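Local coordinates for protein fumarate lyase (Mesorhizobium sp., PDB 3C8T) that belongs to the fumarate lyase superfamily, whose mostly helical subunits assemble in fours around a core of long helices, at residues 12-17 with 120-125; 16-21 with 328-333; 179-184 with 232-237; 297-302 with 322-327. All coordinates share one frame; numbering follows the deposited sequence.

Interaction 1: residues 12-17 with 120-125; sequences FADDKM and LALISR
Asp14 and Leu122 reach toward each other tip to tip, OD2 of the aspartate standing 3.6 Å from Leu122 CD2. The aspartate is the N-cap of helix 15-20. OD1 accepts a capping bond from Lys16 N at 3.0 Å, a weak one bent to 135° at the hydrogen. OD2 is hydrogen-bonded to Ser333 OG and forms a salt bridge with Arg126, so the leucine methyl leans on an oxygen that already has polar partners.

Lys16 contributes its aliphatic part. CB rests near the same Leu122 methyl, and CD comes to the edge of the Arg125 guanidinium, in its plane and 4.0 Å from Arg125 NH2, the two side chains crossing at about a right angle. One face of that guanidinium carries Leu122 CD1, 3.1 Å above the plane and displaced toward the rim. The like charges stay apart, with Lys16 NZ 5.0 Å from Arg125 NH2.

Met17 slides past Leu122 in the opposite direction. Bends at chi2 and chi3 (101°) bring CE to 3.7 Å from Leu122 CD2 and to 3.9 Å from Ile123 CD1, the methionine crossing the isoleucine at about a right angle.

Leu122 CD2 is thus shared by a carboxylate, a lysine stem and a thioether. Every contact between the segments has a carbon on at least one side; two set a carbon against a polar atom, and no polar pair is bonded between them. The polar hold on helix 104-140 passes instead from the cap to Arg126, which probably offsets the negative charge of Asp14 in its buried setting.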
loop_
_atom_site.group_PDB
_atom_site.type_symbol
_atom_site.label_atom_id
_atom_site.label_comp_id
_atom_site.label_asym_id
_atom_site.label_seq_id
_atom_site.Cartn_x
_atom_site.Cartn_y
_atom_site.Cartn_z
ATOM N N PHE A 12 -18.655 5.134 7.090
ATOM C CA PHE A 12 -18.466 3.683 7.176
ATOM C C PHE A 12 -17.905 3.230 8.539
ATOM O O PHE A 12 -17.624 2.051 8.710
ATOM C CB PHE A 12 -17.611 3.145 6.022
ATOM C CG PHE A 12 -16.318 3.889 5.821
ATOM C CD1 PHE A 12 -15.846 4.136 4.539
ATOM C CD2 PHE A 12 -15.579 4.350 6.914
ATOM C CE1 PHE A 12 -14.645 4.851 4.353
ATOM C CE2 PHE A 12 -14.385 5.055 6.740
ATOM C CZ PHE A 12 -13.905 5.303 5.460
ATOM N N ALA A 13 -17.719 4.154 9.487
ATOM C CA ALA A 13 -17.188 3.823 10.836
ATOM C C ALA A 13 -18.307 3.550 11.876
ATOM O O ALA A 13 -19.376 4.183 11.850
ATOM C CB ALA A 13 -16.239 4.920 11.318
ATOM N N ASP A 14 -18.072 2.578 12.757
ATOM C CA ASP A 14 -19.075 2.148 13.755
ATOM C C ASP A 14 -18.921 2.977 15.032
ATOM O O ASP A 14 -17.847 3.020 15.623
ATOM C CB ASP A 14 -18.943 0.643 14.040
ATOM C CG ASP A 14 -19.934 0.129 15.116
ATOM O OD1 ASP A 14 -20.827 0.891 15.559
ATOM O OD2 ASP A 14 -19.793 -1.053 15.529
ATOM N N ASP A 15 -20.000 3.657 15.424
ATOM C CA ASP A 15 -20.033 4.493 16.636
ATOM C C ASP A 15 -19.775 3.719 17.935
ATOM O O ASP A 15 -19.077 4.222 18.816
ATOM C CB ASP A 15 -21.370 5.239 16.726
ATOM C CG ASP A 15 -21.424 6.441 15.797
ATOM O OD1 ASP A 15 -20.463 6.669 15.024
ATOM O OD2 ASP A 15 -22.429 7.181 15.865
ATOM N N LYS A 16 -20.323 2.514 18.047
ATOM C CA LYS A 16 -20.014 1.625 19.173
ATOM C C LYS A 16 -18.519 1.304 19.281
ATOM O O LYS A 16 -17.935 1.270 20.380
ATOM C CB LYS A 16 -20.780 0.334 19.032
ATOM C CG LYS A 16 -22.257 0.488 19.260
ATOM C CD LYS A 16 -22.897 -0.884 19.240
ATOM C CE LYS A 16 -24.377 -0.805 19.621
ATOM N NZ LYS A 16 -25.167 -0.109 18.548
ATOM N N MET A 17 -17.897 1.124 18.127
ATOM C CA MET A 17 -16.492 0.823 18.058
ATOM C C MET A 17 -15.667 2.091 18.304
ATOM O O MET A 17 -14.636 2.039 18.941
ATOM C CB MET A 17 -16.196 0.106 16.734
ATOM C CG MET A 17 -14.966 -0.732 16.726
ATOM S SD MET A 17 -14.840 -2.055 17.898
ATOM C CE MET A 17 -15.263 -3.477 16.870
ATOM N N LEU A 120 -13.061 -7.411 19.523
ATOM C CA LEU A 120 -13.194 -8.695 18.876
ATOM C C LEU A 120 -14.558 -9.354 19.175
ATOM O O LEU A 120 -15.061 -10.100 18.336
ATOM C CB LEU A 120 -12.028 -9.635 19.259
ATOM C CG LEU A 120 -10.702 -9.433 18.508
ATOM C CD1 LEU A 120 -9.688 -10.387 19.108
ATOM C CD2 LEU A 120 -10.845 -9.698 17.008
ATOM N N ALA A 121 -15.149 -9.076 20.337
ATOM C CA ALA A 121 -16.490 -9.626 20.633
ATOM C C ALA A 121 -17.541 -8.972 19.755
ATOM O O ALA A 121 -18.480 -9.642 19.291
ATOM C CB ALA A 121 -16.868 -9.510 22.151
ATOM N N LEU A 122 -17.366 -7.681 19.497
ATOM C CA LEU A 122 -18.267 -6.964 18.611
ATOM C C LEU A 122 -18.073 -7.392 17.141
ATOM O O LEU A 122 -19.050 -7.587 16.409
ATOM C CB LEU A 122 -18.098 -5.444 18.800
ATOM C CG LEU A 122 -18.881 -4.544 17.846
ATOM C CD1 LEU A 122 -20.417 -4.916 17.836
ATOM C CD2 LEU A 122 -18.658 -3.066 18.259
ATOM N N ILE A 123 -16.824 -7.536 16.703
ATOM C CA ILE A 123 -16.552 -8.107 15.378
ATOM C C ILE A 123 -17.174 -9.509 15.214
ATOM O O ILE A 123 -17.820 -9.794 14.215
ATOM C CB ILE A 123 -15.019 -8.175 15.087
ATOM C CG1 ILE A 123 -14.421 -6.763 14.979
ATOM C CG2 ILE A 123 -14.742 -9.023 13.850
ATOM C CD1 ILE A 123 -14.998 -5.874 13.858
ATOM N N SER A 124 -16.984 -10.376 16.203
ATOM C CA SER A 124 -17.528 -11.720 16.137
ATOM C C SER A 124 -19.060 -11.719 15.983
ATOM O O SER A 124 -19.623 -12.467 15.173
ATOM C CB SER A 124 -17.086 -12.502 17.378
ATOM O OG SER A 124 -17.725 -13.759 17.424
ATOM N N ARG A 125 -19.721 -10.867 16.771
ATOM C CA ARG A 125 -21.160 -10.653 16.751
ATOM C C ARG A 125 -21.630 -10.212 15.335
ATOM O O ARG A 125 -22.635 -10.684 14.820
ATOM C CB ARG A 125 -21.422 -9.530 17.763
ATOM C CG ARG A 125 -22.644 -9.586 18.532
ATOM C CD ARG A 125 -23.527 -8.410 18.142
ATOM N NE ARG A 125 -23.255 -7.105 18.760
ATOM C CZ ARG A 125 -23.688 -5.978 18.190
ATOM N NH1 ARG A 125 -24.369 -6.060 17.055
ATOM N NH2 ARG A 125 -23.493 -4.789 18.736
#

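Interaction 2: residues 16-21 with 328-333; sequences KMRELF and GFAVAS
The rings of Phe21 and Phe329 meet obliquely, their centroids 5.7 Å apart and their planes inclined at 33°. Phe21 CE2 lies 3.7 Å from Phe329 CB, while Met17 O sits in plane at the edge of the Phe21 ring. At the edge of the Phe329 ring comes the Met17 methyl, CE being 3.7 Å from CD1. Met17 SD, 5.2 Å from the centroid of the Phe329 ring and also oblique to it, makes this a Met-aromatic contact.

The frame is an antiparallel helix pair: the 16-20 part of the short helix 15-20 runs at 164° to the 328-333 part of the long helix 315-344, with the axes 8.7 Å apart. The Met17 side chain comes against the backbone, CG standing 3.4 Å from Phe329 O, and Arg18 CG brushes Ala330 CB. Beyond the pair, Phe21 packs on Tyr8 of the second subunit, and Phe329 on Thr234 and Leu238 of helix 229-255.

Ser333 lies one turn on from Phe329. Its OG, anti to the backbone N (chi1 -162°), is hydrogen-bonded to Arg126 NE besides its bond to Asp14, and lies 3.7 Å from Met17 CE.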
loop_
_atom_site.group_PDB
_atom_site.type_symbol
_atom_site.label_atom_id
_atom_site.label_comp_id
_atom_site.label_asym_id
_atom_site.label_seq_id
_atom_site.Cartn_x
_atom_site.Cartn_y
_atom_site.Cartn_z
ATOM N N LYS A 16 -20.323 2.514 18.047
ATOM C CA LYS A 16 -20.014 1.625 19.173
ATOM C C LYS A 16 -18.519 1.304 19.281
ATOM O O LYS A 16 -17.935 1.270 20.380
ATOM C CB LYS A 16 -20.780 0.334 19.032
ATOM C CG LYS A 16 -22.257 0.488 19.260
ATOM C CD LYS A 16 -22.897 -0.884 19.240
ATOM C CE LYS A 16 -24.377 -0.805 19.621
ATOM N NZ LYS A 16 -25.167 -0.109 18.548
ATOM N N MET A 17 -17.897 1.124 18.127
ATOM C CA MET A 17 -16.492 0.823 18.058
ATOM C C MET A 17 -15.667 2.091 18.304
ATOM O O MET A 17 -14.636 2.039 18.941
ATOM C CB MET A 17 -16.196 0.106 16.734
ATOM C CG MET A 17 -14.966 -0.732 16.726
ATOM S SD MET A 17 -14.840 -2.055 17.898
ATOM C CE MET A 17 -15.263 -3.477 16.870
ATOM N N ARG A 18 -16.169 3.242 17.882
ATOM C CA ARG A 18 -15.612 4.518 18.332
ATOM C C ARG A 18 -15.758 4.808 19.857
ATOM O O ARG A 18 -14.844 5.383 20.472
ATOM C CB ARG A 18 -16.180 5.679 17.506
ATOM C CG ARG A 18 -15.769 5.604 16.034
ATOM C CD ARG A 18 -16.600 6.533 15.155
ATOM N NE ARG A 18 -16.244 7.941 15.342
ATOM C CZ ARG A 18 -17.114 8.901 15.650
ATOM N NH1 ARG A 18 -18.411 8.615 15.789
ATOM N NH2 ARG A 18 -16.696 10.153 15.811
ATOM N N GLU A 19 -16.877 4.433 20.471
ATOM C CA GLU A 19 -17.006 4.620 21.921
ATOM C C GLU A 19 -15.990 3.746 22.637
ATOM O O GLU A 19 -15.279 4.205 23.517
ATOM C CB GLU A 19 -18.422 4.345 22.444
ATOM C CG GLU A 19 -18.555 4.754 23.948
ATOM C CD GLU A 19 -19.992 4.700 24.493
ATOM O OE1 GLU A 19 -20.685 5.751 24.475
ATOM O OE2 GLU A 19 -20.432 3.601 24.936
ATOM N N LEU A 20 -15.910 2.489 22.216
ATOM C CA LEU A 20 -14.878 1.583 22.680
ATOM C C LEU A 20 -13.414 2.093 22.659
ATOM O O LEU A 20 -12.657 1.808 23.578
ATOM C CB LEU A 20 -14.981 0.296 21.907
ATOM C CG LEU A 20 -13.869 -0.670 22.261
ATOM C CD1 LEU A 20 -13.965 -1.113 23.742
ATOM C CD2 LEU A 20 -13.909 -1.841 21.284
ATOM N N PHE A 21 -13.011 2.829 21.627
ATOM C CA PHE A 21 -11.626 3.316 21.538
ATOM C C PHE A 21 -11.483 4.806 21.898
ATOM O O PHE A 21 -10.437 5.419 21.650
ATOM C CB PHE A 21 -11.051 3.017 20.135
ATOM C CG PHE A 21 -10.635 1.580 19.955
ATOM C CD1 PHE A 21 -9.388 1.131 20.440
ATOM C CD2 PHE A 21 -11.495 0.663 19.373
ATOM C CE1 PHE A 21 -8.999 -0.203 20.305
ATOM C CE2 PHE A 21 -11.108 -0.704 19.239
ATOM C CZ PHE A 21 -9.869 -1.132 19.713
ATOM N N GLY A 328 -8.842 0.726 12.140
ATOM C CA GLY A 328 -9.106 -0.597 11.501
ATOM C C GLY A 328 -10.359 -1.219 12.106
ATOM O O GLY A 328 -11.219 -1.721 11.369
ATOM N N PHE A 329 -10.481 -1.159 13.442
ATOM C CA PHE A 329 -11.640 -1.728 14.154
ATOM C C PHE A 329 -12.945 -1.008 13.877
ATOM O O PHE A 329 -13.952 -1.652 13.650
ATOM C CB PHE A 329 -11.417 -1.820 15.686
ATOM C CG PHE A 329 -10.859 -3.168 16.152
ATOM C CD1 PHE A 329 -11.702 -4.264 16.355
ATOM C CD2 PHE A 329 -9.491 -3.335 16.375
ATOM C CE1 PHE A 329 -11.193 -5.502 16.802
ATOM C CE2 PHE A 329 -8.963 -4.573 16.776
ATOM C CZ PHE A 329 -9.815 -5.655 17.008
ATOM N N ALA A 330 -12.914 0.318 13.930
ATOM C CA ALA A 330 -14.082 1.140 13.715
ATOM C C ALA A 330 -14.662 0.966 12.312
ATOM O O ALA A 330 -15.881 0.784 12.147
ATOM C CB ALA A 330 -13.735 2.613 13.962
ATOM N N VAL A 331 -13.795 1.065 11.302
ATOM C CA VAL A 331 -14.193 0.913 9.904
ATOM C C VAL A 331 -14.620 -0.539 9.589
ATOM O O VAL A 331 -15.660 -0.763 8.959
ATOM C CB VAL A 331 -13.057 1.344 8.963
ATOM C CG1 VAL A 331 -13.444 1.048 7.492
ATOM C CG2 VAL A 331 -12.697 2.826 9.178
ATOM N N ALA A 332 -13.849 -1.531 10.034
ATOM C CA ALA A 332 -14.287 -2.895 9.757
ATOM C C ALA A 332 -15.642 -3.239 10.391
ATOM O O ALA A 332 -16.443 -3.941 9.800
ATOM C CB ALA A 332 -13.205 -3.939 10.167
ATOM N N SER A 333 -15.875 -2.736 11.597
ATOM C CA SER A 333 -17.144 -2.874 12.275
ATOM C C SER A 333 -18.284 -2.180 11.551
ATOM O O SER A 333 -19.400 -2.704 11.493
ATOM C CB SER A 333 -17.037 -2.315 13.709
ATOM O OG SER A 333 -18.098 -2.785 14.546
#

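Interaction 3: residues 179-184 with 232-237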
loop_
_atom_site.group_PDB
_atom_site.type_symbol
_atom_site.label_atom_id
_atom_site.label_comp_id
_atom_site.label_asym_id
_atom_site.label_seq_id
_atom_site.Cartn_x
_atom_site.Cartn_y
_atom_site.Cartn_z
ATOM N N GLU A 179 -11.293 -17.039 16.181
ATOM C CA GLU A 179 -11.052 -17.905 17.327
ATOM C C GLU A 179 -9.566 -18.305 17.477
ATOM O O GLU A 179 -9.055 -18.394 18.596
ATOM C CB GLU A 179 -12.009 -19.144 17.302
ATOM C CG GLU A 179 -13.527 -18.789 17.282
ATOM C CD GLU A 179 -13.972 -17.734 18.350
ATOM O OE1 GLU A 179 -13.516 -17.813 19.517
ATOM O OE2 GLU A 179 -14.783 -16.809 18.031
ATOM N N GLU A 180 -8.865 -18.512 16.367
ATOM C CA GLU A 180 -7.421 -18.814 16.388
ATOM C C GLU A 180 -6.540 -17.622 16.828
ATOM O O GLU A 180 -5.543 -17.787 17.578
ATOM C CB GLU A 180 -6.978 -19.368 15.007
ATOM C CG GLU A 180 -7.521 -20.796 14.747
ATOM C CD GLU A 180 -7.277 -21.362 13.327
ATOM O OE1 GLU A 180 -7.045 -20.594 12.366
ATOM O OE2 GLU A 180 -7.313 -22.617 13.187
ATOM N N ILE A 181 -6.894 -16.425 16.353
ATOM C CA ILE A 181 -6.100 -15.214 16.634
ATOM C C ILE A 181 -6.236 -14.753 18.102
ATOM O O ILE A 181 -5.266 -14.282 18.670
ATOM C CB ILE A 181 -6.508 -14.058 15.690
ATOM C CG1 ILE A 181 -5.953 -14.302 14.283
ATOM C CG2 ILE A 181 -5.942 -12.785 16.145
ATOM C CD1 ILE A 181 -6.869 -13.849 13.187
ATOM N N SER A 182 -7.451 -14.843 18.671
ATOM C CA SER A 182 -7.749 -14.352 20.027
ATOM C C SER A 182 -6.759 -14.762 21.154
ATOM O O SER A 182 -6.380 -13.905 21.932
ATOM C CB SER A 182 -9.176 -14.721 20.458
ATOM O OG SER A 182 -10.160 -14.009 19.714
ATOM N N PRO A 183 -6.372 -16.059 21.274
ATOM C CA PRO A 183 -5.422 -16.309 22.362
ATOM C C PRO A 183 -4.040 -15.729 22.076
ATOM O O PRO A 183 -3.237 -15.653 23.002
ATOM C CB PRO A 183 -5.291 -17.862 22.411
ATOM C CG PRO A 183 -6.439 -18.387 21.544
ATOM C CD PRO A 183 -6.708 -17.296 20.544
ATOM N N ARG A 184 -3.720 -15.385 20.826
ATOM C CA ARG A 184 -2.391 -14.810 20.591
ATOM C C ARG A 184 -2.334 -13.323 21.008
ATOM O O ARG A 184 -1.392 -12.891 21.710
ATOM C CB ARG A 184 -1.827 -15.061 19.173
ATOM C CG ARG A 184 -1.188 -16.496 19.009
ATOM C CD ARG A 184 -0.610 -16.690 17.605
ATOM N NE ARG A 184 -1.606 -16.412 16.535
ATOM C CZ ARG A 184 -2.308 -17.335 15.876
ATOM N NH1 ARG A 184 -2.170 -18.632 16.155
ATOM N NH2 ARG A 184 -3.167 -16.972 14.932
ATOM N N ALA A 232 -0.497 -6.865 14.727
ATOM C CA ALA A 232 -0.542 -6.829 13.265
ATOM C C ALA A 232 -1.485 -7.874 12.639
ATOM O O ALA A 232 -2.260 -7.529 11.737
ATOM C CB ALA A 232 0.867 -6.942 12.680
ATOM N N GLU A 233 -1.475 -9.124 13.153
ATOM C CA GLU A 233 -2.307 -10.174 12.569
ATOM C C GLU A 233 -3.768 -9.897 12.796
ATOM O O GLU A 233 -4.605 -10.261 11.967
ATOM C CB GLU A 233 -1.939 -11.591 13.033
ATOM C CG GLU A 233 -2.455 -11.956 14.370
ATOM C CD GLU A 233 -2.100 -13.397 14.737
ATOM O OE1 GLU A 233 -1.593 -13.632 15.883
ATOM O OE2 GLU A 233 -2.329 -14.278 13.867
ATOM N N THR A 234 -4.080 -9.188 13.875
ATOM C CA THR A 234 -5.472 -8.838 14.148
ATOM C C THR A 234 -6.011 -7.872 13.111
ATOM O O THR A 234 -7.125 -8.037 12.611
ATOM C CB THR A 234 -5.626 -8.253 15.560
ATOM O OG1 THR A 234 -5.170 -9.233 16.474
ATOM C CG2 THR A 234 -7.093 -7.935 15.877
ATOM N N VAL A 235 -5.227 -6.856 12.773
ATOM C CA VAL A 235 -5.692 -5.902 11.748
ATOM C C VAL A 235 -5.666 -6.514 10.327
ATOM O O VAL A 235 -6.510 -6.190 9.487
ATOM C CB VAL A 235 -4.860 -4.640 11.813
ATOM C CG1 VAL A 235 -5.317 -3.602 10.761
ATOM C CG2 VAL A 235 -4.926 -4.073 13.261
ATOM N N GLN A 236 -4.683 -7.363 10.055
ATOM C CA GLN A 236 -4.644 -8.126 8.820
ATOM C C GLN A 236 -5.925 -8.923 8.658
ATOM O O GLN A 236 -6.476 -8.946 7.565
ATOM C CB GLN A 236 -3.440 -9.058 8.750
ATOM C CG GLN A 236 -2.089 -8.390 8.514
ATOM C CD GLN A 236 -1.048 -9.401 7.967
ATOM O OE1 GLN A 236 -0.489 -9.204 6.881
ATOM N NE2 GLN A 236 -0.825 -10.503 8.699
ATOM N N PHE A 237 -6.382 -9.551 9.754
ATOM C CA PHE A 237 -7.607 -10.295 9.789
ATOM C C PHE A 237 -8.803 -9.368 9.471
ATOM O O PHE A 237 -9.667 -9.726 8.691
ATOM C CB PHE A 237 -7.797 -11.014 11.145
ATOM C CG PHE A 237 -9.252 -11.527 11.370
ATOM C CD1 PHE A 237 -9.715 -12.669 10.710
ATOM C CD2 PHE A 237 -10.145 -10.807 12.139
ATOM C CE1 PHE A 237 -11.031 -13.109 10.864
ATOM C CE2 PHE A 237 -11.469 -11.234 12.318
ATOM C CZ PHE A 237 -11.906 -12.395 11.671
#
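Arg184 grips the carboxylate of Glu233 side-on, with two nitrogens each taking one oxygen. NE donates to OE1 of Glu233 over 2.9 Å in a nearly straight bond (166°), in the guanidinium plane and on the syn lone pair of that oxygen. NH2 reaches Glu233 OE2 at 3.0 Å on the syn side, but from outside the carboxylate plane and along a more bent path. The two flat groups lie only 24° apart, although the side chains themselves cross at about a right angle. Glu233 CG takes the crowded position between the backbone N and the carbonyl carbon (chi1 79°), from which the chain runs extended to its carboxylate.

Ile181 packs beside the salt bridge with both branches. CG1 passes 3.6 Å from Glu233 OE2, CG2 stands 3.6 Å from Thr234 OG1, and CD1 ends 3.6 Å from Phe237 CB. Here two helices of the long bundle, 160-185 and 229-255, pack antiparallel, with their local axes 10.2 Å apart.

A second shell surrounds these groups. Thr234 OG1 is tied to Ala230 O. Around Pro183 the helix is kinked, and Arg184 N bonds Ile181 O at 2.9 Å, one residue short of the usual helical spacing. Glu180 O lies 3.5 Å above the guanidinium plane of Arg184, toward the rim.

The third subunit supplies stronger partners still: its Glu180 binds Arg184 NH1 and its Arg177 binds Glu233 OE1. The two arginines, Arg184 and Arg177 of the third subunit, probably help Glu233 remain ionised although buried.

Interaction 4: residues 297-302 with 322-327; sequences RNHATS and WSAVPE
His299 and Ala324 mark the closest backbone approach of a helical hairpin, in which the successive helices 284-306 and 315-344 pack with local axes 8.8 Å apart and their directions at 139°. The apolar packing centres on the small Ala324. Its CB lies 3.5 Å from His299 O and also touches Ser302 CB, while ND1 of the imidazole lies near Ala324 CA, which is oblique to the ring.

A second kind of contact joins ring and carboxylate. His299 CG lies anti to the carbonyl carbon (chi1 -62°), which sends the imidazole toward 322-327, where the side chain crosses that of Glu327 at about a right angle. Its CE1 is 3.3 Å from Glu327 OE1, and the two planes stand 83° apart, close to perpendicular. Glu327 CB fills in against NE2 and CE1 of the same ring.

Salt bridges lead from Arg297 to the other subunits: steadied by Asn298 OD1, it meets Asp305 of the second subunit and Asp305 of the third, linking the hairpin to the tetramer core.

Water supplies the polar links across the helices, and both molecules lie at the edge of the imidazole, in its plane. The first is 2.7 Å from His299 NE2 and donates to Glu327 OE1. The second joins three side chains, standing 2.9 Å from His299 ND1, 2.8 Å from Ser302 OG and 3.0 Å from Ser323 OG.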
loop_
_atom_site.group_PDB
_atom_site.type_symbol
_atom_site.label_atom_id
_atom_site.label_comp_id
_atom_site.label_asym_id
_atom_site.label_seq_id
_atom_site.Cartn_x
_atom_site.Cartn_y
_atom_site.Cartn_z
ATOM N N ARG A 297 -7.626 -2.220 4.497
ATOM C CA ARG A 297 -6.403 -2.684 3.851
ATOM C C ARG A 297 -5.226 -1.748 4.168
ATOM O O ARG A 297 -4.147 -2.207 4.487
ATOM C CB ARG A 297 -6.596 -2.805 2.346
ATOM C CG ARG A 297 -5.331 -3.277 1.566
ATOM C CD ARG A 297 -5.408 -2.866 0.059
ATOM N NE ARG A 297 -5.200 -1.419 -0.081
ATOM C CZ ARG A 297 -5.491 -0.654 -1.144
ATOM N NH1 ARG A 297 -6.022 -1.156 -2.262
ATOM N NH2 ARG A 297 -5.265 0.659 -1.056
ATOM N N ASN A 298 -5.435 -0.439 4.066
ATOM C CA ASN A 298 -4.383 0.535 4.411
ATOM C C ASN A 298 -3.985 0.433 5.884
ATOM O O ASN A 298 -2.815 0.522 6.208
ATOM C CB ASN A 298 -4.864 1.958 4.147
ATOM C CG ASN A 298 -4.786 2.346 2.678
ATOM O OD1 ASN A 298 -4.340 1.559 1.799
ATOM N ND2 ASN A 298 -5.215 3.567 2.397
ATOM N N HIS A 299 -4.954 0.261 6.785
ATOM C CA HIS A 299 -4.567 0.050 8.202
ATOM C C HIS A 299 -3.723 -1.240 8.374
ATOM O O HIS A 299 -2.839 -1.275 9.212
ATOM C CB HIS A 299 -5.772 0.127 9.158
ATOM C CG HIS A 299 -6.460 1.473 9.142
ATOM N ND1 HIS A 299 -5.795 2.655 9.414
ATOM C CD2 HIS A 299 -7.738 1.822 8.852
ATOM C CE1 HIS A 299 -6.640 3.669 9.303
ATOM N NE2 HIS A 299 -7.823 3.190 8.958
ATOM N N ALA A 300 -3.985 -2.282 7.583
ATOM C CA ALA A 300 -3.163 -3.525 7.681
ATOM C C ALA A 300 -1.737 -3.267 7.199
ATOM O O ALA A 300 -0.775 -3.651 7.850
ATOM C CB ALA A 300 -3.813 -4.729 6.920
ATOM N N THR A 301 -1.617 -2.597 6.065
ATOM C CA THR A 301 -0.336 -2.098 5.560
ATOM C C THR A 301 0.479 -1.342 6.612
ATOM O O THR A 301 1.647 -1.680 6.817
ATOM C CB THR A 301 -0.570 -1.256 4.306
ATOM O OG1 THR A 301 -1.315 -2.062 3.392
ATOM C CG2 THR A 301 0.750 -0.867 3.623
ATOM N N SER A 302 -0.136 -0.369 7.302
ATOM C CA SER A 302 0.529 0.348 8.408
ATOM C C SER A 302 1.009 -0.573 9.511
ATOM O O SER A 302 2.052 -0.333 10.086
ATOM C CB SER A 302 -0.400 1.380 9.081
ATOM O OG SER A 302 -0.774 2.443 8.239
ATOM N N TRP A 322 -1.483 3.461 16.693
ATOM C CA TRP A 322 -2.445 4.351 17.347
ATOM C C TRP A 322 -3.553 4.811 16.430
ATOM O O TRP A 322 -4.573 5.275 16.910
ATOM C CB TRP A 322 -1.753 5.598 17.956
ATOM C CG TRP A 322 -0.774 5.324 19.105
ATOM C CD1 TRP A 322 -0.617 4.156 19.791
ATOM C CD2 TRP A 322 0.125 6.269 19.722
ATOM N NE1 TRP A 322 0.353 4.306 20.776
ATOM C CE2 TRP A 322 0.819 5.589 20.748
ATOM C CE3 TRP A 322 0.425 7.616 19.487
ATOM C CZ2 TRP A 322 1.793 6.219 21.562
ATOM C CZ3 TRP A 322 1.396 8.241 20.288
ATOM C CH2 TRP A 322 2.062 7.534 21.310
ATOM N N SER A 323 -3.331 4.753 15.120
ATOM C CA SER A 323 -4.410 4.942 14.141
ATOM C C SER A 323 -4.854 3.571 13.612
ATOM O O SER A 323 -6.057 3.258 13.540
ATOM C CB SER A 323 -3.952 5.847 12.987
ATOM O OG SER A 323 -3.076 5.168 12.096
ATOM N N ALA A 324 -3.889 2.711 13.305
ATOM C CA ALA A 324 -4.236 1.495 12.577
ATOM C C ALA A 324 -5.190 0.568 13.394
ATOM O O ALA A 324 -6.170 0.004 12.828
ATOM C CB ALA A 324 -2.979 0.777 12.065
ATOM N N VAL A 325 -4.932 0.430 14.705
ATOM C CA VAL A 325 -5.815 -0.409 15.553
ATOM C C VAL A 325 -7.214 0.183 15.753
ATOM O O VAL A 325 -8.212 -0.439 15.337
ATOM C CB VAL A 325 -5.133 -0.841 16.922
ATOM C CG1 VAL A 325 -6.104 -1.628 17.845
ATOM C CG2 VAL A 325 -3.864 -1.669 16.630
ATOM N N PRO A 326 -7.325 1.375 16.385
ATOM C CA PRO A 326 -8.700 1.813 16.602
ATOM C C PRO A 326 -9.491 2.066 15.335
ATOM O O PRO A 326 -10.719 1.784 15.312
ATOM C CB PRO A 326 -8.564 3.121 17.397
ATOM C CG PRO A 326 -7.153 3.554 17.208
ATOM C CD PRO A 326 -6.348 2.310 16.968
ATOM N N GLU A 327 -8.832 2.618 14.307
ATOM C CA GLU A 327 -9.541 2.908 13.063
ATOM C C GLU A 327 -9.802 1.649 12.221
ATOM O O GLU A 327 -10.859 1.513 11.645
ATOM C CB GLU A 327 -8.784 3.964 12.251
ATOM C CG GLU A 327 -8.695 5.310 12.961
ATOM C CD GLU A 327 -7.789 6.307 12.221
ATOM O OE1 GLU A 327 -7.810 6.320 10.956
ATOM O OE2 GLU A 327 -7.071 7.095 12.900
HETATM O O HOH W 1 -9.435 5.413 9.024
HETATM O O HOH W 2 -3.031 3.459 9.614
#

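Overall arrangement
Interactions 1 and 2 lie about 5 Å apart between centres and share helix 15-20, which thereby packs on both helix 104-140 and helix 315-344. Interaction 4 uses helix 315-344 again, about 12 Å from interaction 2 centre to centre, pairing it with helix 284-306. Interaction 3 lies 14 to 16 Å from the others, centre to centre, and joins helices 160-185 and 229-255. It touches interaction 4 through Val235 and interaction 2 through Thr234. Along the chain, interactions 3 and 4 follow interaction 1 and are both nested inside the loop that interaction 2 closes. The N-terminal helix thus rests on the bundle, while interactions 3 and 4 both reach the third subunit.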